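PDB 6PB3: rhizobiales Sp. Pch2, which probably uses ATP hydrolysis to remodel HORMA domain proteins, thereby regulating bacterial cGAS-like enzymes in immunity against bacteriophages. Local coordinates for residues A182-I187 with D210-R215; M42-V47 with R100-R105; D228-A233 with F266-L271. One frame throughout, in Å; residues are numbered along the deposited sequence.

Contact 1 of 3, residues A182-I187 with D210-R215; sequences AFIRGI and DPAVRR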
loop_
_atom_site.group_PDB
_atom_site.type_symbol
_atom_site.label_atom_id
_atom_site.label_comp_id
_atom_site.label_asym_id
_atom_site.label_seq_id
_atom_site.Cartn_x
_atom_site.Cartn_y
_atom_site.Cartn_z
ATOM N N ALA A 182 17.481 -20.162 -16.404
ATOM C CA ALA A 182 17.470 -21.579 -16.761
ATOM C C ALA A 182 16.170 -21.966 -17.453
ATOM O O ALA A 182 16.166 -22.785 -18.378
ATOM C CB ALA A 182 17.686 -22.435 -15.514
ATOM N N PHE A 183 15.055 -21.390 -17.009
ATOM C CA PHE A 183 13.756 -21.705 -17.587
ATOM C C PHE A 183 13.633 -21.140 -18.995
ATOM O O PHE A 183 13.169 -21.825 -19.914
ATOM C CB PHE A 183 12.668 -21.147 -16.678
ATOM C CG PHE A 183 11.290 -21.584 -17.041
ATOM C CD1 PHE A 183 10.905 -22.906 -16.889
ATOM C CD2 PHE A 183 10.370 -20.672 -17.530
ATOM C CE1 PHE A 183 9.625 -23.313 -17.217
ATOM C CE2 PHE A 183 9.091 -21.067 -17.862
ATOM C CZ PHE A 183 8.721 -22.394 -17.713
ATOM N N ILE A 184 14.055 -19.886 -19.171
ATOM C CA ILE A 184 14.037 -19.235 -20.479
ATOM C C ILE A 184 14.891 -20.007 -21.473
ATOM O O ILE A 184 14.470 -20.284 -22.602
ATOM C CB ILE A 184 14.539 -17.789 -20.347
ATOM C CG1 ILE A 184 13.497 -16.906 -19.672
ATOM C CG2 ILE A 184 14.977 -17.239 -21.681
ATOM C CD1 ILE A 184 14.153 -15.703 -19.049
ATOM N N ARG A 185 16.125 -20.321 -21.080
ATOM C CA ARG A 185 16.995 -21.112 -21.941
ATOM C C ARG A 185 16.351 -22.446 -22.296
ATOM O O ARG A 185 16.469 -22.915 -23.435
ATOM C CB ARG A 185 18.347 -21.319 -21.258
ATOM C CG ARG A 185 19.134 -20.025 -21.087
ATOM C CD ARG A 185 20.390 -20.217 -20.259
ATOM N NE ARG A 185 21.060 -18.942 -20.018
ATOM C CZ ARG A 185 22.238 -18.815 -19.414
ATOM N NH1 ARG A 185 22.884 -19.893 -18.982
ATOM N NH2 ARG A 185 22.775 -17.611 -19.242
ATOM N N GLY A 186 15.645 -23.064 -21.346
ATOM C CA GLY A 186 14.995 -24.334 -21.635
ATOM C C GLY A 186 13.888 -24.191 -22.660
ATOM O O GLY A 186 13.789 -24.985 -23.602
ATOM N N ILE A 187 13.043 -23.173 -22.491
ATOM C CA ILE A 187 11.941 -22.935 -23.418
ATOM C C ILE A 187 12.464 -22.653 -24.820
ATOM O O ILE A 187 11.954 -23.183 -25.811
ATOM C CB ILE A 187 11.087 -21.765 -22.917
ATOM C CG1 ILE A 187 10.373 -22.150 -21.629
ATOM C CG2 ILE A 187 10.121 -21.308 -23.995
ATOM C CD1 ILE A 187 9.594 -21.012 -21.071
ATOM N N ASP A 210 7.736 -13.656 -14.251
ATOM C CA ASP A 210 8.776 -12.832 -14.841
ATOM C C ASP A 210 8.386 -12.437 -16.267
ATOM O O ASP A 210 7.826 -13.249 -17.007
ATOM C CB ASP A 210 10.112 -13.571 -14.846
ATOM C CG ASP A 210 11.263 -12.670 -15.272
ATOM O OD1 ASP A 210 11.374 -12.350 -16.479
ATOM O OD2 ASP A 210 12.034 -12.247 -14.388
ATOM N N PRO A 211 8.636 -11.189 -16.667
ATOM C CA PRO A 211 8.226 -10.742 -18.012
ATOM C C PRO A 211 8.846 -11.557 -19.130
ATOM O O PRO A 211 8.203 -11.796 -20.161
ATOM C CB PRO A 211 8.715 -9.286 -18.058
ATOM C CG PRO A 211 8.876 -8.897 -16.618
ATOM C CD PRO A 211 9.248 -10.115 -15.871
ATOM N N ALA A 212 10.098 -11.976 -18.957
ATOM C CA ALA A 212 10.764 -12.785 -19.971
ATOM C C ALA A 212 10.150 -14.175 -20.090
ATOM O O ALA A 212 10.290 -14.828 -21.136
ATOM C CB ALA A 212 12.257 -12.866 -19.653
ATOM N N VAL A 213 9.440 -14.624 -19.054
ATOM C CA VAL A 213 8.640 -15.829 -19.190
ATOM C C VAL A 213 7.326 -15.511 -19.881
ATOM O O VAL A 213 6.920 -16.210 -20.812
ATOM C CB VAL A 213 8.413 -16.485 -17.816
ATOM C CG1 VAL A 213 7.284 -17.514 -17.890
ATOM C CG2 VAL A 213 9.701 -17.123 -17.324
ATOM N N ARG A 214 6.661 -14.437 -19.456
ATOM C CA ARG A 214 5.335 -14.119 -19.977
ATOM C C ARG A 214 5.363 -13.911 -21.483
ATOM O O ARG A 214 4.497 -14.418 -22.205
ATOM C CB ARG A 214 4.801 -12.869 -19.281
ATOM C CG ARG A 214 3.341 -12.940 -18.959
ATOM C CD ARG A 214 2.836 -11.644 -18.402
ATOM N NE ARG A 214 3.673 -11.141 -17.320
ATOM C CZ ARG A 214 3.432 -9.991 -16.704
ATOM N NH1 ARG A 214 2.383 -9.276 -17.081
ATOM N NH2 ARG A 214 4.226 -9.556 -15.726
ATOM N N ARG A 215 6.364 -13.179 -21.974
ATOM C CA ARG A 215 6.396 -12.812 -23.383
ATOM C C ARG A 215 6.662 -14.000 -24.293
ATOM O O ARG A 215 6.398 -13.903 -25.493
ATOM C CB ARG A 215 7.448 -11.720 -23.615
ATOM C CG ARG A 215 8.895 -12.197 -23.612
ATOM C CD ARG A 215 9.851 -11.002 -23.889
ATOM N NE ARG A 215 11.235 -11.435 -24.078
ATOM C CZ ARG A 215 12.230 -11.154 -23.239
ATOM N NH1 ARG A 215 12.007 -10.414 -22.151
ATOM N NH2 ARG A 215 13.457 -11.596 -23.501
#
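Ile184 and Val213 mark the closest backbone approach, with CA atoms 6.5 Å apart, where the long helix 179-192 of the AAA ATPase alpha/beta fold meets the short helix 211-214. No hydrogen bond spans the two segments; the contact is apolar and made mainly by two pairs of side chains, with Ile184 CG1 looser against Val213 CG2. Phe183 has CG anti to its backbone N (chi1 -171°), which brings the CD2/CE2 side of the ring against Val213. Val213 answers with both methyls: CG2 comes to the ring edge, near its plane, 3.6 Å from Phe183 CD2, while CG1 lies 4.0 Å from Phe183 CE2. The two side chains cross at about a right angle, and one ring face is occupied by Ile187 CG1, 4.1 Å above the plane of Phe183 and offset toward the rim. Phe132 meets the same ring, and Met201 of strand 197-203 touches both Phe183 and Val213, so this pair belongs to the layer between the helices and the central sheet. One residue along, Ile184 extends its CG1 branch to Ala212. The methyls Ile184 CD1 and Ala212 CB are 3.5 Å apart, tighter than ordinary carbon packing. Helix 211-214 also borders the second subunit: Arg214 O accepts from Gln273 of that chain, and Arg215 packs on its Thr88, part of a probable P-loop. This is consistent with the AAA+ pattern, in which this region of one subunit borders the nucleotide site of the next. The helix starts at Asp210, an N-cap whose backbone O accepts hydrogen bonds from Val213 N and Arg214 N, while Asp210 OD1 uses its anti lone pair to accept from Ala212 N at 2.8 Å.

Contact 2 of 3, residues M42-V47 with R100-R105; sequences MLAVLV and RRESIR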
loop_
_atom_site.group_PDB
_atom_site.type_symbol
_atom_site.label_atom_id
_atom_site.label_comp_id
_atom_site.label_asym_id
_atom_site.label_seq_id
_atom_site.Cartn_x
_atom_site.Cartn_y
_atom_site.Cartn_z
HETATM N N MSE A 42 -3.943 -26.166 -28.531
HETATM C CA MSE A 42 -2.664 -25.437 -28.597
HETATM C C MSE A 42 -1.491 -26.395 -28.407
HETATM O O MSE A 42 -0.484 -26.334 -29.129
HETATM C CB MSE A 42 -2.605 -24.318 -27.544
HETATM C CG MSE A 42 -1.370 -23.416 -27.641
HETATM SE SE MSE A 42 -1.190 -22.474 -29.368
HETATM C CE MSE A 42 0.092 -23.529 -30.207
ATOM N N LEU A 43 -1.638 -27.279 -27.417
ATOM C CA LEU A 43 -0.654 -28.333 -27.203
ATOM C C LEU A 43 -0.486 -29.195 -28.453
ATOM O O LEU A 43 0.641 -29.538 -28.833
ATOM C CB LEU A 43 -1.063 -29.188 -25.996
ATOM C CG LEU A 43 -0.875 -28.635 -24.570
ATOM C CD1 LEU A 43 -1.733 -29.404 -23.555
ATOM C CD2 LEU A 43 0.619 -28.671 -24.144
ATOM N N ALA A 44 -1.592 -29.563 -29.109
ATOM C CA ALA A 44 -1.471 -30.370 -30.323
ATOM C C ALA A 44 -0.681 -29.623 -31.395
ATOM O O ALA A 44 0.169 -30.201 -32.089
ATOM C CB ALA A 44 -2.864 -30.753 -30.840
ATOM N N VAL A 45 -0.952 -28.328 -31.542
ATOM C CA VAL A 45 -0.231 -27.517 -32.512
ATOM C C VAL A 45 1.253 -27.437 -32.165
ATOM O O VAL A 45 2.114 -27.525 -33.049
ATOM C CB VAL A 45 -0.879 -26.125 -32.576
ATOM C CG1 VAL A 45 -0.049 -25.178 -33.429
ATOM C CG2 VAL A 45 -2.312 -26.257 -33.089
ATOM N N LEU A 46 1.578 -27.271 -30.878
ATOM C CA LEU A 46 2.975 -27.110 -30.482
ATOM C C LEU A 46 3.788 -28.367 -30.754
ATOM O O LEU A 46 4.974 -28.285 -31.091
ATOM C CB LEU A 46 3.064 -26.737 -29.006
ATOM C CG LEU A 46 2.577 -25.340 -28.639
ATOM C CD1 LEU A 46 2.766 -25.099 -27.144
ATOM C CD2 LEU A 46 3.303 -24.282 -29.483
ATOM N N VAL A 47 3.178 -29.539 -30.594
ATOM C CA VAL A 47 3.916 -30.775 -30.835
ATOM C C VAL A 47 3.836 -31.215 -32.286
ATOM O O VAL A 47 4.754 -31.872 -32.781
ATOM C CB VAL A 47 3.419 -31.896 -29.912
ATOM C CG1 VAL A 47 3.571 -31.474 -28.471
ATOM C CG2 VAL A 47 1.982 -32.263 -30.239
ATOM N N ARG A 100 -5.866 -38.205 -27.483
ATOM C CA ARG A 100 -7.002 -38.573 -28.321
ATOM C C ARG A 100 -7.021 -37.754 -29.608
ATOM O O ARG A 100 -7.184 -38.304 -30.700
ATOM C CB ARG A 100 -8.299 -38.383 -27.533
ATOM C CG ARG A 100 -8.649 -39.558 -26.618
ATOM C CD ARG A 100 -9.399 -39.094 -25.388
ATOM N NE ARG A 100 -10.700 -38.518 -25.706
ATOM C CZ ARG A 100 -11.845 -39.006 -25.248
ATOM N NH1 ARG A 100 -11.832 -40.071 -24.459
ATOM N NH2 ARG A 100 -12.998 -38.435 -25.566
ATOM N N ARG A 101 -6.820 -36.436 -29.493
ATOM C CA ARG A 101 -6.942 -35.532 -30.637
ATOM C C ARG A 101 -5.896 -35.828 -31.708
ATOM O O ARG A 101 -6.207 -35.830 -32.903
ATOM C CB ARG A 101 -6.827 -34.084 -30.147
ATOM C CG ARG A 101 -7.019 -33.001 -31.195
ATOM C CD ARG A 101 -6.915 -31.606 -30.572
ATOM N NE ARG A 101 -7.750 -31.442 -29.375
ATOM C CZ ARG A 101 -9.036 -31.095 -29.405
ATOM N NH1 ARG A 101 -9.663 -30.900 -30.570
ATOM N NH2 ARG A 101 -9.718 -30.976 -28.273
ATOM N N GLU A 102 -4.649 -36.077 -31.308
ATOM C CA GLU A 102 -3.577 -36.309 -32.269
ATOM C C GLU A 102 -3.233 -37.783 -32.443
ATOM O O GLU A 102 -2.352 -38.109 -33.249
ATOM C CB GLU A 102 -2.318 -35.534 -31.853
ATOM C CG GLU A 102 -2.484 -34.014 -31.896
ATOM C CD GLU A 102 -2.682 -33.467 -33.311
ATOM O OE1 GLU A 102 -1.777 -33.650 -34.156
ATOM O OE2 GLU A 102 -3.741 -32.851 -33.573
ATOM N N SER A 103 -3.896 -38.678 -31.711
ATOM C CA SER A 103 -3.576 -40.110 -31.740
ATOM C C SER A 103 -2.086 -40.354 -31.487
ATOM O O SER A 103 -1.397 -41.029 -32.260
ATOM C CB SER A 103 -4.031 -40.748 -33.056
ATOM O OG SER A 103 -5.447 -40.807 -33.115
ATOM N N ILE A 104 -1.581 -39.776 -30.389
ATOM C CA ILE A 104 -0.209 -39.999 -29.951
ATOM C C ILE A 104 -0.190 -40.392 -28.481
ATOM O O ILE A 104 -1.108 -40.097 -27.714
ATOM C CB ILE A 104 0.697 -38.766 -30.154
ATOM C CG1 ILE A 104 0.059 -37.548 -29.509
ATOM C CG2 ILE A 104 0.969 -38.530 -31.641
ATOM C CD1 ILE A 104 0.870 -36.299 -29.668
ATOM N N ARG A 105 0.897 -41.051 -28.093
ATOM C CA ARG A 105 1.171 -41.365 -26.700
ATOM C C ARG A 105 1.994 -40.235 -26.095
ATOM O O ARG A 105 2.928 -39.739 -26.728
ATOM C CB ARG A 105 1.884 -42.714 -26.614
ATOM C CG ARG A 105 0.949 -43.859 -27.095
ATOM C CD ARG A 105 1.680 -45.046 -27.712
ATOM N NE ARG A 105 2.421 -45.819 -26.722
ATOM C CZ ARG A 105 1.936 -46.877 -26.082
ATOM N NH1 ARG A 105 0.700 -47.293 -26.324
ATOM N NH2 ARG A 105 2.688 -47.522 -25.198
#
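Ala44 of helix 33-47 is the small residue against which the end of helix 95-102 rests, Ala44 and Glu102 having CA atoms 6.6 Å apart. Both helices pack in the alpha/beta core of the AAA ATPase fold, helix 33-47 lying over the sheet, with Leu43 touching Ile77 and Ala198; helix 95-102 follows helix 87-93, which begins with the last residues of the probable P-loop. Carbon contacts dominate. Glu102 CG stands 3.4 Å from Ala44 CB, and the side chain then bends at chi2 (-66°), bringing Glu102 OE2 to 3.6 Å from the same methyl. The aliphatic part of Arg101 approaches too, its CD 4.1 Å from Ala44 CB. One turn further along helix 33-47, Val47 CG2 meets Ile104 CD1 at 4.2 Å. Ser103, the first residue after helix 95-102, has positive phi (52°) and turns the chain between these two contacts, and the chain continues through Ile104 into strand 105-111; both Val47 and Ile104 also touch Ala152 of strand 151-157. Polar links all use partners beyond the two segments. A bend at chi3 (-50°) beyond Arg101 CD leads to NE, which bonds to Ser40 OG, tying the two helices together again, while its NH2 forms a salt bridge with Asp97 of its own helix. In the second subunit, Tyr284 packs on Ala44 and Val45, and its OH makes a weak bond with Glu102 OE2. The other carboxylate oxygen, Glu102 OE1, accepts from Asn48 ND2, just past the end of helix 33-47.

Contact 3 of 3, residues D228-A233 with F266-L271; sequences DAQRRA and FTFSDL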
loop_
_atom_site.group_PDB
_atom_site.type_symbol
_atom_site.label_atom_id
_atom_site.label_comp_id
_atom_site.label_asym_id
_atom_site.label_seq_id
_atom_site.Cartn_x
_atom_site.Cartn_y
_atom_site.Cartn_z
ATOM N N ASP A 228 -22.272 -16.224 -17.238
ATOM C CA ASP A 228 -23.567 -16.863 -17.032
ATOM C C ASP A 228 -23.618 -18.244 -17.677
ATOM O O ASP A 228 -24.154 -19.186 -17.083
ATOM C CB ASP A 228 -24.684 -15.964 -17.553
ATOM C CG ASP A 228 -24.762 -14.644 -16.793
ATOM O OD1 ASP A 228 -23.695 -14.053 -16.505
ATOM O OD2 ASP A 228 -25.888 -14.190 -16.493
ATOM N N ALA A 229 -23.035 -18.398 -18.871
ATOM C CA ALA A 229 -23.037 -19.706 -19.519
ATOM C C ALA A 229 -22.229 -20.711 -18.715
ATOM O O ALA A 229 -22.662 -21.851 -18.511
ATOM C CB ALA A 229 -22.498 -19.603 -20.949
ATOM N N GLN A 230 -21.053 -20.302 -18.236
ATOM C CA GLN A 230 -20.225 -21.216 -17.452
ATOM C C GLN A 230 -20.883 -21.571 -16.125
ATOM O O GLN A 230 -20.808 -22.724 -15.681
ATOM C CB GLN A 230 -18.839 -20.615 -17.232
ATOM C CG GLN A 230 -18.070 -20.481 -18.552
ATOM C CD GLN A 230 -16.856 -19.578 -18.443
ATOM O OE1 GLN A 230 -16.912 -18.503 -17.846
ATOM N NE2 GLN A 230 -15.750 -20.013 -19.026
ATOM N N ARG A 231 -21.539 -20.603 -15.479
ATOM C CA ARG A 231 -22.254 -20.918 -14.249
ATOM C C ARG A 231 -23.417 -21.855 -14.534
ATOM O O ARG A 231 -23.677 -22.784 -13.763
ATOM C CB ARG A 231 -22.737 -19.634 -13.562
ATOM C CG ARG A 231 -21.597 -18.712 -13.167
ATOM C CD ARG A 231 -22.018 -17.738 -12.084
ATOM N NE ARG A 231 -23.208 -16.991 -12.469
ATOM C CZ ARG A 231 -23.201 -16.016 -13.370
ATOM N NH1 ARG A 231 -22.065 -15.685 -13.984
ATOM N NH2 ARG A 231 -24.325 -15.380 -13.663
ATOM N N ARG A 232 -24.112 -21.634 -15.649
ATOM C CA ARG A 232 -25.195 -22.528 -16.042
ATOM C C ARG A 232 -24.698 -23.959 -16.226
ATOM O O ARG A 232 -25.350 -24.907 -15.778
ATOM C CB ARG A 232 -25.849 -22.017 -17.328
ATOM C CG ARG A 232 -27.252 -22.556 -17.570
ATOM C CD ARG A 232 -27.803 -22.131 -18.929
ATOM N NE ARG A 232 -27.093 -20.971 -19.460
ATOM C CZ ARG A 232 -27.513 -19.718 -19.343
ATOM N NH1 ARG A 232 -28.648 -19.454 -18.721
ATOM N NH2 ARG A 232 -26.802 -18.730 -19.859
ATOM N N ALA A 233 -23.538 -24.140 -16.867
ATOM C CA ALA A 233 -23.058 -25.497 -17.139
ATOM C C ALA A 233 -22.695 -26.230 -15.850
ATOM O O ALA A 233 -23.037 -27.407 -15.682
ATOM C CB ALA A 233 -21.859 -25.471 -18.098
ATOM N N PHE A 266 -19.667 -15.113 -8.432
ATOM C CA PHE A 266 -18.932 -16.223 -7.838
ATOM C C PHE A 266 -17.703 -16.574 -8.676
ATOM O O PHE A 266 -17.713 -16.485 -9.908
ATOM C CB PHE A 266 -19.817 -17.471 -7.726
ATOM C CG PHE A 266 -20.773 -17.468 -6.562
ATOM C CD1 PHE A 266 -21.441 -16.325 -6.192
ATOM C CD2 PHE A 266 -21.026 -18.642 -5.864
ATOM C CE1 PHE A 266 -22.344 -16.339 -5.127
ATOM C CE2 PHE A 266 -21.914 -18.667 -4.812
ATOM C CZ PHE A 266 -22.574 -17.510 -4.434
ATOM N N THR A 267 -16.638 -16.992 -7.999
ATOM C CA THR A 267 -15.549 -17.669 -8.678
ATOM C C THR A 267 -15.949 -19.116 -8.968
ATOM O O THR A 267 -17.012 -19.588 -8.555
ATOM C CB THR A 267 -14.271 -17.639 -7.836
ATOM O OG1 THR A 267 -14.445 -18.422 -6.649
ATOM C CG2 THR A 267 -13.911 -16.202 -7.410
ATOM N N PHE A 268 -15.086 -19.811 -9.717
ATOM C CA PHE A 268 -15.254 -21.248 -9.916
ATOM C C PHE A 268 -15.154 -21.983 -8.586
ATOM O O PHE A 268 -15.905 -22.931 -8.326
ATOM C CB PHE A 268 -14.192 -21.782 -10.898
ATOM C CG PHE A 268 -14.512 -21.545 -12.377
ATOM C CD1 PHE A 268 -15.527 -22.254 -13.005
ATOM C CD2 PHE A 268 -13.766 -20.647 -13.125
ATOM C CE1 PHE A 268 -15.803 -22.058 -14.368
ATOM C CE2 PHE A 268 -14.031 -20.445 -14.503
ATOM C CZ PHE A 268 -15.060 -21.153 -15.113
ATOM N N SER A 269 -14.208 -21.568 -7.743
ATOM C CA SER A 269 -14.097 -22.102 -6.387
ATOM C C SER A 269 -15.374 -21.895 -5.583
ATOM O O SER A 269 -15.831 -22.812 -4.890
ATOM C CB SER A 269 -12.926 -21.442 -5.672
ATOM O OG SER A 269 -12.795 -21.984 -4.381
ATOM N N ASP A 270 -15.936 -20.681 -5.609
ATOM C CA ASP A 270 -17.199 -20.446 -4.905
ATOM C C ASP A 270 -18.285 -21.426 -5.348
ATOM O O ASP A 270 -19.129 -21.829 -4.540
ATOM C CB ASP A 270 -17.668 -19.004 -5.116
ATOM C CG ASP A 270 -16.719 -17.969 -4.486
ATOM O OD1 ASP A 270 -15.937 -18.334 -3.568
ATOM O OD2 ASP A 270 -16.781 -16.779 -4.887
ATOM N N LEU A 271 -18.278 -21.842 -6.618
ATOM C CA LEU A 271 -19.294 -22.807 -7.031
ATOM C C LEU A 271 -18.957 -24.212 -6.541
ATOM O O LEU A 271 -19.822 -24.912 -6.008
ATOM C CB LEU A 271 -19.462 -22.795 -8.556
ATOM C CG LEU A 271 -20.037 -21.511 -9.170
ATOM C CD1 LEU A 271 -19.916 -21.526 -10.690
ATOM C CD2 LEU A 271 -21.496 -21.319 -8.739
#
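The C-terminal helical region that follows the alpha/beta core, the lid of AAA+ ATPases, contains this buried contact between the starts of helices 228-239 and 268-283. Gln230 and Arg231 on the first meet Phe268 and Leu271 on the second, and the nearest CA atoms, Arg231 and Leu271, are 8.0 Å apart. The ring of Phe268 reaches across to the amide of Gln230, where Phe268 CZ lies 4.1 Å from both CD and NE2 of Gln230. The amide and ring planes are steeply inclined, 72° apart, so the groups are not stacked. Pro226 also touches Phe268, whose side chain lies near, without touching, the residues of a probable P-loop. The second pair is purely aliphatic: Arg231 CG lies 4.1 Å from Leu271 CD1, with the side chains crossing at about a right angle. Beyond this contact Arg231 bends at chi3 (-54°), and its guanidinium is held by backbone carbonyls: NH1 donates to Pro226 O and NH2 to Val253 O of helix 246-255. A salt bridge with weak hydrogen-bond geometry joins Arg231 NH2 to Asp228 OD1 at 3.2 Å. The buried guanidinium thus links the start of its helix to a second helix. Helix 268-283 is fixed at its own start. Asp270 N donates to Thr267 OG1 at 2.9 Å, and Thr267 N returns a bond to Asp270 OD2 at 3.1 Å, meeting that oxygen from above the carboxylate plane, 46° out of it. Asp270 OD1 forms a salt bridge with Arg274 and a hydrogen bond with Thr304 OG1. This reciprocal pair of Thr267 and Asp270 is a capping box, here setting the first turn of a helix within the AAA+ lid.

Overall arrangement
Along the chain the contacts come in series: contact 2 closes first, then contact 1, then contact 3. Contacts 1 and 2 belong to the alpha/beta core and flank one sheet, with side chains of both reaching strands 76-81 and 197-203; their centres are about 23 Å apart, their nearest atoms about 9 Å. Contact 3 lies in the helical region across the chain's centre from both, about 32 Å from contact 1 and about 29 Å from contact 2 between centres. Contacts 1 and 2 also touch the second subunit, so core packing and the six-chain assembly are joined there. Contact 3 joins helices of the lid and touches the third subunit through Ser269, as expected of a two-part AAA+ subunit.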